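Local coordinates for benzyl alcohol dehydrogenase (Acinetobacter calcoaceticus, PDB 1F8F), which probably oxidises benzyl alcohol to benzaldehyde with NAD as hydride acceptor, as a zinc-dependent medium-chain alcohol dehydrogenase, at residues T41-T46 against N352-D357; A17-Q22 against S143-Y148; E225-L230 against I362-I367. One frame throughout, in Å; residues are numbered along the deposited sequence.

Contact 1. Residues T41-T46 against N352-D357. With ZN (zinc ion), chain B; NAD (nicotinamide-adenine-dinucleotide), chain F; EOH (ethanol), chain G.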
loop_
_atom_site.group_PDB
_atom_site.type_symbol
_atom_site.label_atom_id
_atom_site.label_comp_id
_atom_site.label_asym_id
_atom_site.label_seq_id
_atom_site.Cartn_x
_atom_site.Cartn_y
_atom_site.Cartn_z
ATOM N N THR A 41 36.848 6.492 5.445
ATOM C CA THR A 41 35.878 5.542 5.940
ATOM C C THR A 41 35.208 6.043 7.218
ATOM O O THR A 41 35.930 6.306 8.176
ATOM C CB THR A 41 36.524 4.204 6.327
ATOM O OG1 THR A 41 37.177 3.645 5.185
ATOM C CG2 THR A 41 35.530 3.130 6.789
ATOM N N GLY A 42 33.878 6.101 7.214
ATOM C CA GLY A 42 33.188 6.533 8.429
ATOM C C GLY A 42 33.299 5.582 9.597
ATOM O O GLY A 42 33.541 4.388 9.406
ATOM N N MET A 43 33.093 6.049 10.826
ATOM C CA MET A 43 33.125 5.252 12.034
ATOM C C MET A 43 31.719 5.243 12.664
ATOM O O MET A 43 31.062 6.249 12.824
ATOM C CB MET A 43 34.062 5.742 13.144
ATOM C CG MET A 43 34.144 4.731 14.295
ATOM S SD MET A 43 35.137 5.448 15.674
ATOM C CE MET A 43 36.764 5.355 14.932
ATOM N N CYS A 44 31.295 4.062 13.048
ATOM C CA CYS A 44 29.955 3.792 13.566
ATOM C C CYS A 44 30.050 2.959 14.822
ATOM O O CYS A 44 30.885 2.099 15.081
ATOM C CB CYS A 44 29.140 3.150 12.437
ATOM S SG CYS A 44 27.691 2.178 12.855
ATOM N N HIS A 45 29.073 3.156 15.677
ATOM C CA HIS A 45 28.857 2.518 16.948
ATOM C C HIS A 45 29.076 1.024 16.886
ATOM O O HIS A 45 29.740 0.376 17.691
ATOM C CB HIS A 45 27.434 2.932 17.403
ATOM C CG HIS A 45 27.254 2.539 18.844
ATOM N ND1 HIS A 45 26.266 1.683 19.276
ATOM C CD2 HIS A 45 28.004 2.871 19.931
ATOM C CE1 HIS A 45 26.390 1.505 20.583
ATOM N NE2 HIS A 45 27.433 2.213 20.993
ATOM N N THR A 46 28.547 0.419 15.814
ATOM C CA THR A 46 28.698 -0.966 15.485
ATOM C C THR A 46 30.139 -1.415 15.370
ATOM O O THR A 46 30.401 -2.579 15.753
ATOM C CB THR A 46 27.876 -1.328 14.229
ATOM O OG1 THR A 46 26.503 -0.911 14.422
ATOM C CG2 THR A 46 27.903 -2.832 14.041
ATOM N N ASN A 352 41.893 5.485 17.256
ATOM C CA ASN A 352 41.496 5.240 18.640
ATOM C C ASN A 352 40.842 6.405 19.382
ATOM O O ASN A 352 40.033 6.209 20.292
ATOM C CB ASN A 352 42.716 4.851 19.504
ATOM C CG ASN A 352 43.034 3.410 19.139
ATOM O OD1 ASN A 352 42.155 2.547 19.372
ATOM N ND2 ASN A 352 44.224 3.300 18.547
ATOM N N GLN A 353 41.201 7.638 19.049
ATOM C CA GLN A 353 40.635 8.859 19.567
ATOM C C GLN A 353 39.263 9.136 18.922
ATOM O O GLN A 353 38.384 9.699 19.546
ATOM C CB GLN A 353 41.477 10.106 19.258
ATOM C CG GLN A 353 40.868 11.357 19.894
ATOM C CD GLN A 353 41.260 11.498 21.346
ATOM O OE1 GLN A 353 42.473 11.492 21.563
ATOM N NE2 GLN A 353 40.317 11.646 22.262
ATOM N N ALA A 354 39.106 8.661 17.685
ATOM C CA ALA A 354 37.801 8.827 17.041
ATOM C C ALA A 354 36.780 7.969 17.809
ATOM O O ALA A 354 35.680 8.473 18.073
ATOM C CB ALA A 354 37.874 8.535 15.560
ATOM N N ALA A 355 37.121 6.773 18.250
ATOM C CA ALA A 355 36.185 5.993 19.051
ATOM C C ALA A 355 35.762 6.709 20.336
ATOM O O ALA A 355 34.550 6.860 20.589
ATOM C CB ALA A 355 36.716 4.617 19.370
ATOM N N ILE A 356 36.700 7.198 21.114
ATOM C CA ILE A 356 36.472 7.897 22.359
ATOM C C ILE A 356 35.538 9.075 22.232
ATOM O O ILE A 356 34.572 9.253 22.986
ATOM C CB ILE A 356 37.840 8.372 22.934
ATOM C CG1 ILE A 356 38.692 7.154 23.295
ATOM C CG2 ILE A 356 37.680 9.280 24.133
ATOM C CD1 ILE A 356 40.126 7.429 23.681
ATOM N N ASP A 357 35.797 9.964 21.283
ATOM C CA ASP A 357 34.940 11.117 21.080
ATOM C C ASP A 357 33.498 10.719 20.749
ATOM O O ASP A 357 32.584 11.437 21.163
ATOM C CB ASP A 357 35.543 12.029 20.028
ATOM C CG ASP A 357 36.942 12.545 20.370
ATOM O OD1 ASP A 357 37.423 12.374 21.500
ATOM O OD2 ASP A 357 37.569 13.121 19.468
HETATM ZN ZN ZN B . 26.816 0.922 10.987
HETATM P PA NAD F . 25.281 7.487 18.603
HETATM O O1A NAD F . 25.879 8.512 17.691
HETATM O O2A NAD F . 26.062 7.077 19.779
HETATM O O5B NAD F . 23.785 7.875 18.965
HETATM C C5B NAD F . 22.862 7.352 19.951
HETATM C C4B NAD F . 22.364 8.458 20.871
HETATM O O4B NAD F . 21.539 7.861 21.927
HETATM C C3B NAD F . 23.429 9.301 21.592
HETATM O O3B NAD F . 23.400 10.662 21.182
HETATM C C2B NAD F . 23.098 9.220 23.080
HETATM O O2B NAD F . 23.191 10.459 23.796
HETATM C C1B NAD F . 21.642 8.727 23.043
HETATM N N9A NAD F . 21.211 8.008 24.238
HETATM C C8A NAD F . 21.783 6.919 24.843
HETATM N N7A NAD F . 21.115 6.515 25.925
HETATM C C5A NAD F . 20.064 7.411 26.021
HETATM C C6A NAD F . 19.006 7.539 26.938
HETATM N N6A NAD F . 18.788 6.739 27.979
HETATM N N1A NAD F . 18.116 8.543 26.729
HETATM C C2A NAD F . 18.306 9.383 25.665
HETATM N N3A NAD F . 19.244 9.345 24.766
HETATM C C4A NAD F . 20.106 8.339 25.000
HETATM O O3 NAD F . 24.999 6.182 17.667
HETATM P PN NAD F . 24.484 6.200 16.158
HETATM O O1N NAD F . 23.456 7.239 15.966
HETATM O O2N NAD F . 25.638 6.335 15.257
HETATM O O5D NAD F . 23.861 4.699 16.095
HETATM C C5D NAD F . 22.564 4.461 16.668
HETATM C C4D NAD F . 22.257 3.039 16.970
HETATM O O4D NAD F . 21.723 2.319 15.813
HETATM C C3D NAD F . 23.269 2.098 17.635
HETATM O O3D NAD F . 22.544 1.120 18.405
HETATM C C2D NAD F . 23.813 1.377 16.394
HETATM O O2D NAD F . 24.569 0.210 16.678
HETATM C C1D NAD F . 22.443 1.077 15.766
HETATM N N1N NAD F . 22.583 0.796 14.341
HETATM C C2N NAD F . 21.597 0.046 13.787
HETATM C C3N NAD F . 21.651 -0.204 12.429
HETATM C C7N NAD F . 20.558 -1.039 11.674
HETATM O O7N NAD F . 20.688 -1.249 10.469
HETATM N N7N NAD F . 19.509 -1.475 12.459
HETATM C C4N NAD F . 22.695 0.341 11.625
HETATM C C5N NAD F . 23.243 1.502 12.213
HETATM C C6N NAD F . 23.251 1.792 13.562
HETATM C C1 EOH G . 24.837 -1.811 11.200
HETATM C C2 EOH G . 23.938 -2.767 11.865
HETATM O O EOH G . 25.568 -0.877 11.993
#
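Behind the active-site zinc loop of the GroES-like catalytic domain, M43 packs against A354 and A355 of helix 351-360. The M43 chain leaves the backbone with CG anti to the backbone N (chi1 -173°), stays straight to SD and bends only at chi3, which lays its end along the helix. There M43 CE presses on A354 CB at 3.4 Å, tighter than usual for two carbons, while M43 SD lies 3.5 Å from A355 N and 4.1 Å from A355 CB. The next residue faces the metal: C44 SG binds zinc at 2.4 Å, with H65 and C173 as the other protein ligands and the oxygen of an ethanol, probably from the crystallisation liquor, as the fourth ligand. C44 SG also accepts a hydrogen bond from T46 N, capping helix 45-51. T46 OG1 donates to that ethanol O at 2.6 Å and accepts a hydrogen bond from NAD O2D at 3.2 Å; H45 ND1 meets the same O2D in the plane of its ring, in a weak bond. This chain from zinc-bound alcohol through T46 and the ribose to H45 is consistent with the proton relay of related alcohol dehydrogenases, while M43 joins the zinc loop to helix 351-360 one residue before C44.

Contact 2. Residues A17-Q22 against S143-Y148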
loop_
_atom_site.group_PDB
_atom_site.type_symbol
_atom_site.label_atom_id
_atom_site.label_comp_id
_atom_site.label_asym_id
_atom_site.label_seq_id
_atom_site.Cartn_x
_atom_site.Cartn_y
_atom_site.Cartn_z
ATOM N N ALA A 17 40.634 -4.682 22.398
ATOM C CA ALA A 17 41.932 -4.101 22.087
ATOM C C ALA A 17 41.809 -2.840 21.247
ATOM O O ALA A 17 40.798 -2.565 20.618
ATOM C CB ALA A 17 42.738 -5.196 21.411
ATOM N N ASP A 18 42.829 -1.998 21.253
ATOM C CA ASP A 18 42.884 -0.775 20.467
ATOM C C ASP A 18 43.215 -1.096 19.014
ATOM O O ASP A 18 44.002 -2.014 18.770
ATOM C CB ASP A 18 44.020 0.088 20.993
ATOM C CG ASP A 18 43.739 1.204 21.964
ATOM O OD1 ASP A 18 42.638 1.316 22.546
ATOM O OD2 ASP A 18 44.697 2.021 22.110
ATOM N N PHE A 19 42.755 -0.309 18.059
ATOM C CA PHE A 19 43.201 -0.475 16.665
ATOM C C PHE A 19 44.722 -0.204 16.637
ATOM O O PHE A 19 45.236 0.741 17.286
ATOM C CB PHE A 19 42.478 0.503 15.728
ATOM C CG PHE A 19 40.976 0.423 15.693
ATOM C CD1 PHE A 19 40.325 -0.478 14.841
ATOM C CD2 PHE A 19 40.207 1.183 16.544
ATOM C CE1 PHE A 19 38.950 -0.574 14.854
ATOM C CE2 PHE A 19 38.816 1.064 16.554
ATOM C CZ PHE A 19 38.190 0.178 15.721
ATOM N N GLU A 20 45.475 -0.960 15.850
ATOM C CA GLU A 20 46.910 -0.828 15.641
ATOM C C GLU A 20 47.146 -0.939 14.124
ATOM O O GLU A 20 46.516 -1.813 13.511
ATOM C CB GLU A 20 47.764 -1.928 16.260
ATOM C CG GLU A 20 47.511 -2.555 17.597
ATOM C CD GLU A 20 47.995 -3.989 17.780
ATOM O OE1 GLU A 20 48.790 -4.524 16.958
ATOM O OE2 GLU A 20 47.556 -4.646 18.776
ATOM N N LEU A 21 48.030 -0.160 13.545
ATOM C CA LEU A 21 48.263 -0.234 12.105
ATOM C C LEU A 21 49.212 -1.376 11.774
ATOM O O LEU A 21 50.195 -1.547 12.508
ATOM C CB LEU A 21 48.763 1.132 11.615
ATOM C CG LEU A 21 47.737 2.259 11.591
ATOM C CD1 LEU A 21 48.266 3.527 10.936
ATOM C CD2 LEU A 21 46.423 1.831 10.947
ATOM N N GLN A 22 48.945 -2.200 10.774
ATOM C CA GLN A 22 49.775 -3.353 10.454
ATOM C C GLN A 22 50.019 -3.448 8.959
ATOM O O GLN A 22 49.270 -2.824 8.209
ATOM C CB GLN A 22 49.157 -4.659 10.971
ATOM C CG GLN A 22 49.231 -4.957 12.437
ATOM C CD GLN A 22 48.648 -6.224 12.998
ATOM O OE1 GLN A 22 48.325 -7.213 12.322
ATOM N NE2 GLN A 22 48.467 -6.314 14.320
ATOM N N SER A 143 35.453 -4.528 4.994
ATOM C CA SER A 143 36.640 -4.426 5.893
ATOM C C SER A 143 37.359 -3.127 5.520
ATOM O O SER A 143 38.463 -3.199 5.057
ATOM C CB SER A 143 37.511 -5.663 5.652
ATOM O OG SER A 143 37.297 -6.657 6.641
ATOM N N SER A 144 36.694 -1.959 5.556
ATOM C CA SER A 144 37.331 -0.763 5.009
ATOM C C SER A 144 38.191 0.100 5.914
ATOM O O SER A 144 38.594 1.191 5.421
ATOM C CB SER A 144 36.254 0.024 4.234
ATOM O OG SER A 144 35.221 0.315 5.148
ATOM N N PHE A 145 38.682 -0.335 7.090
ATOM C CA PHE A 145 39.699 0.558 7.736
ATOM C C PHE A 145 41.068 0.200 7.121
ATOM O O PHE A 145 41.938 -0.298 7.823
ATOM C CB PHE A 145 39.741 0.598 9.237
ATOM C CG PHE A 145 38.533 1.136 9.953
ATOM C CD1 PHE A 145 37.885 2.268 9.535
ATOM C CD2 PHE A 145 38.012 0.502 11.070
ATOM C CE1 PHE A 145 36.777 2.794 10.173
ATOM C CE2 PHE A 145 36.929 0.996 11.765
ATOM C CZ PHE A 145 36.304 2.141 11.303
ATOM N N ALA A 146 41.270 0.387 5.823
ATOM C CA ALA A 146 42.454 0.171 5.073
ATOM C C ALA A 146 42.580 0.980 3.777
ATOM O O ALA A 146 41.675 1.499 3.154
ATOM C CB ALA A 146 42.674 -1.285 4.648
ATOM N N THR A 147 43.861 1.013 3.320
ATOM C CA THR A 147 44.178 1.727 2.108
ATOM C C THR A 147 43.541 0.979 0.952
ATOM O O THR A 147 43.464 1.599 -0.103
ATOM C CB THR A 147 45.696 1.903 1.833
ATOM O OG1 THR A 147 46.342 0.619 1.854
ATOM C CG2 THR A 147 46.384 2.806 2.854
ATOM N N TYR A 148 43.307 -0.322 0.999
ATOM C CA TYR A 148 42.694 -1.001 -0.136
ATOM C C TYR A 148 41.588 -1.927 0.368
ATOM O O TYR A 148 41.703 -2.504 1.445
ATOM C CB TYR A 148 43.729 -1.771 -0.985
ATOM C CG TYR A 148 44.377 -0.815 -1.982
ATOM C CD1 TYR A 148 45.514 -0.039 -1.680
ATOM C CD2 TYR A 148 43.838 -0.713 -3.252
ATOM C CE1 TYR A 148 46.029 0.810 -2.635
ATOM C CE2 TYR A 148 44.362 0.126 -4.196
ATOM C CZ TYR A 148 45.467 0.900 -3.878
ATOM O OH TYR A 148 45.936 1.741 -4.875
#
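F19, in the loop just before strand 20-26, and F145, at the centre of an inverse gamma turn (phi -85°, psi 63°), both point their side chains from the backbone toward the other segment, in the GroES-like catalytic domain where the N-terminal hairpin packs on it. The turn leads toward strand 148-152, and the backbone of F145 is hydrogen-bonded to A10 and L63, so the residue that carries the ring is itself held by the surrounding chain. Between the two segments the contact is a single aromatic pair, an offset edge-to-face stack in which F145 turns its edge to the face of F19. The ring centroids are 5.7 Å apart and the planes are nearly perpendicular, at 87°. In both residues CG lies anti to the carbonyl carbon and beside the backbone N, which turns each ring toward the other segment. I351, on helix 351-360, touches both phenylalanines, and F145 also packs on T41 of strand 33-42; the pair is thus a buried apolar joint between the N-terminal hairpin, strand 33-42 and that helix. The helix is tied to the same place by a polar link, since N352 ND2 donates to the backbone O of F19. On the F19 segment, the Q22 amide reaches back along the strand to E20, its NE2 donating to E20 OE1 at 3.2 Å from above the carboxylate plane. Across the aromatic pair itself, a single atom of F19 makes the closest approach: CE1 sits 4.0 Å from both CD2 and CE2 of F145.

Contact 3. Residues E225-L230 against I362-I367. With NAD (nicotinamide-adenine-dinucleotide), chain F.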
loop_
_atom_site.group_PDB
_atom_site.type_symbol
_atom_site.label_atom_id
_atom_site.label_comp_id
_atom_site.label_asym_id
_atom_site.label_seq_id
_atom_site.Cartn_x
_atom_site.Cartn_y
_atom_site.Cartn_z
ATOM N N GLU A 225 23.068 17.687 26.175
ATOM C CA GLU A 225 22.531 18.961 25.775
ATOM C C GLU A 225 23.033 19.502 24.443
ATOM O O GLU A 225 22.252 20.132 23.727
ATOM C CB GLU A 225 22.854 20.097 26.799
ATOM C CG GLU A 225 21.776 21.142 26.974
ATOM C CD GLU A 225 20.333 20.666 27.035
ATOM O OE1 GLU A 225 19.920 19.818 27.843
ATOM O OE2 GLU A 225 19.548 21.193 26.215
ATOM N N SER A 226 24.313 19.326 24.110
ATOM C CA SER A 226 24.856 19.832 22.883
ATOM C C SER A 226 24.232 19.106 21.673
ATOM O O SER A 226 24.173 19.713 20.615
ATOM C CB SER A 226 26.390 19.669 22.795
ATOM O OG SER A 226 26.679 18.260 22.959
ATOM N N ARG A 227 23.811 17.866 21.814
ATOM C CA ARG A 227 23.190 17.137 20.683
ATOM C C ARG A 227 21.784 17.677 20.450
ATOM O O ARG A 227 21.243 17.746 19.335
ATOM C CB ARG A 227 23.256 15.623 20.933
ATOM C CG ARG A 227 24.658 15.062 21.030
ATOM C CD ARG A 227 24.714 13.544 21.111
ATOM N NE ARG A 227 25.945 13.001 20.583
ATOM C CZ ARG A 227 26.265 11.882 19.943
ATOM N NH1 ARG A 227 25.418 10.907 19.611
ATOM N NH2 ARG A 227 27.514 11.626 19.551
ATOM N N LEU A 228 21.163 18.132 21.540
ATOM C CA LEU A 228 19.834 18.740 21.451
ATOM C C LEU A 228 19.970 20.152 20.853
ATOM O O LEU A 228 19.038 20.600 20.177
ATOM C CB LEU A 228 19.052 18.866 22.742
ATOM C CG LEU A 228 18.511 17.700 23.524
ATOM C CD1 LEU A 228 17.902 18.135 24.854
ATOM C CD2 LEU A 228 17.437 16.873 22.774
ATOM N N GLU A 229 21.100 20.828 21.047
ATOM C CA GLU A 229 21.184 22.142 20.436
ATOM C C GLU A 229 21.389 22.066 18.927
ATOM O O GLU A 229 20.903 22.902 18.176
ATOM C CB GLU A 229 22.312 23.025 21.050
ATOM C CG GLU A 229 22.280 22.830 22.575
ATOM C CD GLU A 229 21.640 24.044 23.217
ATOM O OE1 GLU A 229 22.308 24.819 23.950
ATOM O OE2 GLU A 229 20.453 24.294 22.953
ATOM N N LEU A 230 22.113 21.030 18.511
ATOM C CA LEU A 230 22.386 20.818 17.102
ATOM C C LEU A 230 21.073 20.400 16.456
ATOM O O LEU A 230 20.710 20.891 15.366
ATOM C CB LEU A 230 23.490 19.762 16.862
ATOM C CG LEU A 230 23.802 19.286 15.445
ATOM C CD1 LEU A 230 24.318 20.452 14.566
ATOM C CD2 LEU A 230 24.894 18.233 15.363
ATOM N N ILE A 362 30.842 14.080 21.880
ATOM C CA ILE A 362 31.206 15.351 21.249
ATOM C C ILE A 362 31.259 15.180 19.733
ATOM O O ILE A 362 31.082 16.151 19.010
ATOM C CB ILE A 362 32.507 16.049 21.674
ATOM C CG1 ILE A 362 33.700 15.093 21.646
ATOM C CG2 ILE A 362 32.395 16.741 23.029
ATOM C CD1 ILE A 362 34.463 15.210 20.345
ATOM N N THR A 363 31.514 13.973 19.256
ATOM C CA THR A 363 31.566 13.763 17.809
ATOM C C THR A 363 30.409 12.862 17.388
ATOM O O THR A 363 30.396 11.680 17.788
ATOM C CB THR A 363 32.897 13.120 17.383
ATOM O OG1 THR A 363 33.958 14.074 17.604
ATOM C CG2 THR A 363 32.933 12.708 15.930
ATOM N N LEU A 364 29.596 13.415 16.497
ATOM C CA LEU A 364 28.423 12.738 15.965
ATOM C C LEU A 364 28.815 11.638 14.972
ATOM O O LEU A 364 28.408 10.500 15.133
ATOM C CB LEU A 364 27.432 13.653 15.260
ATOM C CG LEU A 364 26.421 14.492 16.034
ATOM C CD1 LEU A 364 25.300 13.609 16.570
ATOM C CD2 LEU A 364 27.074 15.255 17.182
ATOM N N LYS A 365 29.566 12.010 13.959
ATOM C CA LYS A 365 30.046 11.086 12.935
ATOM C C LYS A 365 31.509 11.295 12.550
ATOM O O LYS A 365 31.807 12.034 11.614
ATOM C CB LYS A 365 29.129 11.184 11.673
ATOM C CG LYS A 365 29.612 10.445 10.447
ATOM C CD LYS A 365 29.765 8.935 10.718
ATOM C CE LYS A 365 28.440 8.259 11.040
ATOM N NZ LYS A 365 28.613 6.794 11.372
ATOM N N PRO A 366 32.413 10.520 13.096
ATOM C CA PRO A 366 33.840 10.558 12.684
ATOM C C PRO A 366 34.064 9.962 11.316
ATOM O O PRO A 366 33.329 9.066 10.859
ATOM C CB PRO A 366 34.552 9.770 13.759
ATOM C CG PRO A 366 33.539 9.305 14.784
ATOM C CD PRO A 366 32.171 9.490 14.147
ATOM N N ILE A 367 35.057 10.400 10.560
ATOM C CA ILE A 367 35.514 9.957 9.256
ATOM C C ILE A 367 37.042 9.853 9.239
ATOM O O ILE A 367 37.760 10.786 9.621
ATOM C CB ILE A 367 35.074 10.771 8.049
ATOM C CG1 ILE A 367 33.544 10.930 7.974
ATOM C CG2 ILE A 367 35.550 10.038 6.778
ATOM C CD1 ILE A 367 32.978 11.561 6.715
HETATM P PA NAD F . 25.281 7.487 18.603
HETATM O O1A NAD F . 25.879 8.512 17.691
HETATM O O2A NAD F . 26.062 7.077 19.779
HETATM O O5B NAD F . 23.785 7.875 18.965
HETATM C C5B NAD F . 22.862 7.352 19.951
HETATM C C4B NAD F . 22.364 8.458 20.871
HETATM O O4B NAD F . 21.539 7.861 21.927
HETATM C C3B NAD F . 23.429 9.301 21.592
HETATM O O3B NAD F . 23.400 10.662 21.182
HETATM C C2B NAD F . 23.098 9.220 23.080
HETATM O O2B NAD F . 23.191 10.459 23.796
HETATM C C1B NAD F . 21.642 8.727 23.043
HETATM N N9A NAD F . 21.211 8.008 24.238
HETATM C C8A NAD F . 21.783 6.919 24.843
HETATM N N7A NAD F . 21.115 6.515 25.925
HETATM C C5A NAD F . 20.064 7.411 26.021
HETATM C C6A NAD F . 19.006 7.539 26.938
HETATM N N6A NAD F . 18.788 6.739 27.979
HETATM N N1A NAD F . 18.116 8.543 26.729
HETATM C C2A NAD F . 18.306 9.383 25.665
HETATM N N3A NAD F . 19.244 9.345 24.766
HETATM C C4A NAD F . 20.106 8.339 25.000
HETATM O O3 NAD F . 24.999 6.182 17.667
HETATM P PN NAD F . 24.484 6.200 16.158
HETATM O O1N NAD F . 23.456 7.239 15.966
HETATM O O2N NAD F . 25.638 6.335 15.257
HETATM O O5D NAD F . 23.861 4.699 16.095
HETATM C C5D NAD F . 22.564 4.461 16.668
HETATM C C4D NAD F . 22.257 3.039 16.970
HETATM O O4D NAD F . 21.723 2.319 15.813
HETATM C C3D NAD F . 23.269 2.098 17.635
HETATM O O3D NAD F . 22.544 1.120 18.405
HETATM C C2D NAD F . 23.813 1.377 16.394
HETATM O O2D NAD F . 24.569 0.210 16.678
HETATM C C1D NAD F . 22.443 1.077 15.766
HETATM N N1N NAD F . 22.583 0.796 14.341
HETATM C C2N NAD F . 21.597 0.046 13.787
HETATM C C3N NAD F . 21.651 -0.204 12.429
HETATM C C7N NAD F . 20.558 -1.039 11.674
HETATM O O7N NAD F . 20.688 -1.249 10.469
HETATM N N7N NAD F . 19.509 -1.475 12.459
HETATM C C4N NAD F . 22.695 0.341 11.625
HETATM C C5N NAD F . 23.243 1.502 12.213
HETATM C C6N NAD F . 23.251 1.792 13.562
#
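R227 belongs to the NAD pocket of the Rossmann domain, where helix 225-234 meets the loop that leads into strand 365-369 of the catalytic domain. Its side chain starts with CG beside the backbone N (chi1 -62°) and then runs extended from CG to NE, carrying the guanidinium from the helix across to the cofactor. One nitrogen makes both bonds to the cofactor: R227 NH1 donates to NAD O3B, a hydroxyl of the adenosine ribose, at 2.6 Å, and to the phosphate oxygen O1A at 3.1 Å, the second bond being the straighter (160° against 139°). NE is spent on the backbone O of G361. Two of the three guanidinium nitrogens are therefore fixed, which should restrict rotation of the group, and its positive charge probably offsets the negative charge of the diphosphate. L364 reaches in against the run of the arginine and lays CD1 over the centre of one guanidinium face, 3.9 Å above the plane, while T363 O lies at the edge, 3.4 Å from R227 NH2. One turn further along the helix, L230 lies alongside L364, the two side chains running head to tail, with L230 CD2 4.1 Å from L364 CG. Both leucines also touch L204, so L364 rests against two helices of the coenzyme domain, 225-234 and 201-213. The T363 hydroxyl turns elsewhere, to Y346 OH. D222 OD1, at the end of the preceding strand, also binds NAD; an acidic residue there, beside the adenosine ribose, is characteristic of the NAD-binding Rossmann fold.

From the N terminus, 17-22 opens contact 2 just before strand 20-26; strand 33-42 then brings in 41-46, which opens contact 1. Contact 2 closes at 143-148, ahead of the Rossmann domain, so contacts 1 and 2 cross. Helix 225-234 opens contact 3 within the long loop of contact 1, which closes on helix 351-360; contact 3 closes directly afterwards at 362-367, crossing contact 1. Contacts 2 and 3 follow in series and do not touch. Contact 1 bridges them: T41 and N352 bond to S144 and F19 on one side, while M43 pairs with P366 on the other; contact 3 then carries the link from strand 365-369 to the coenzyme domain.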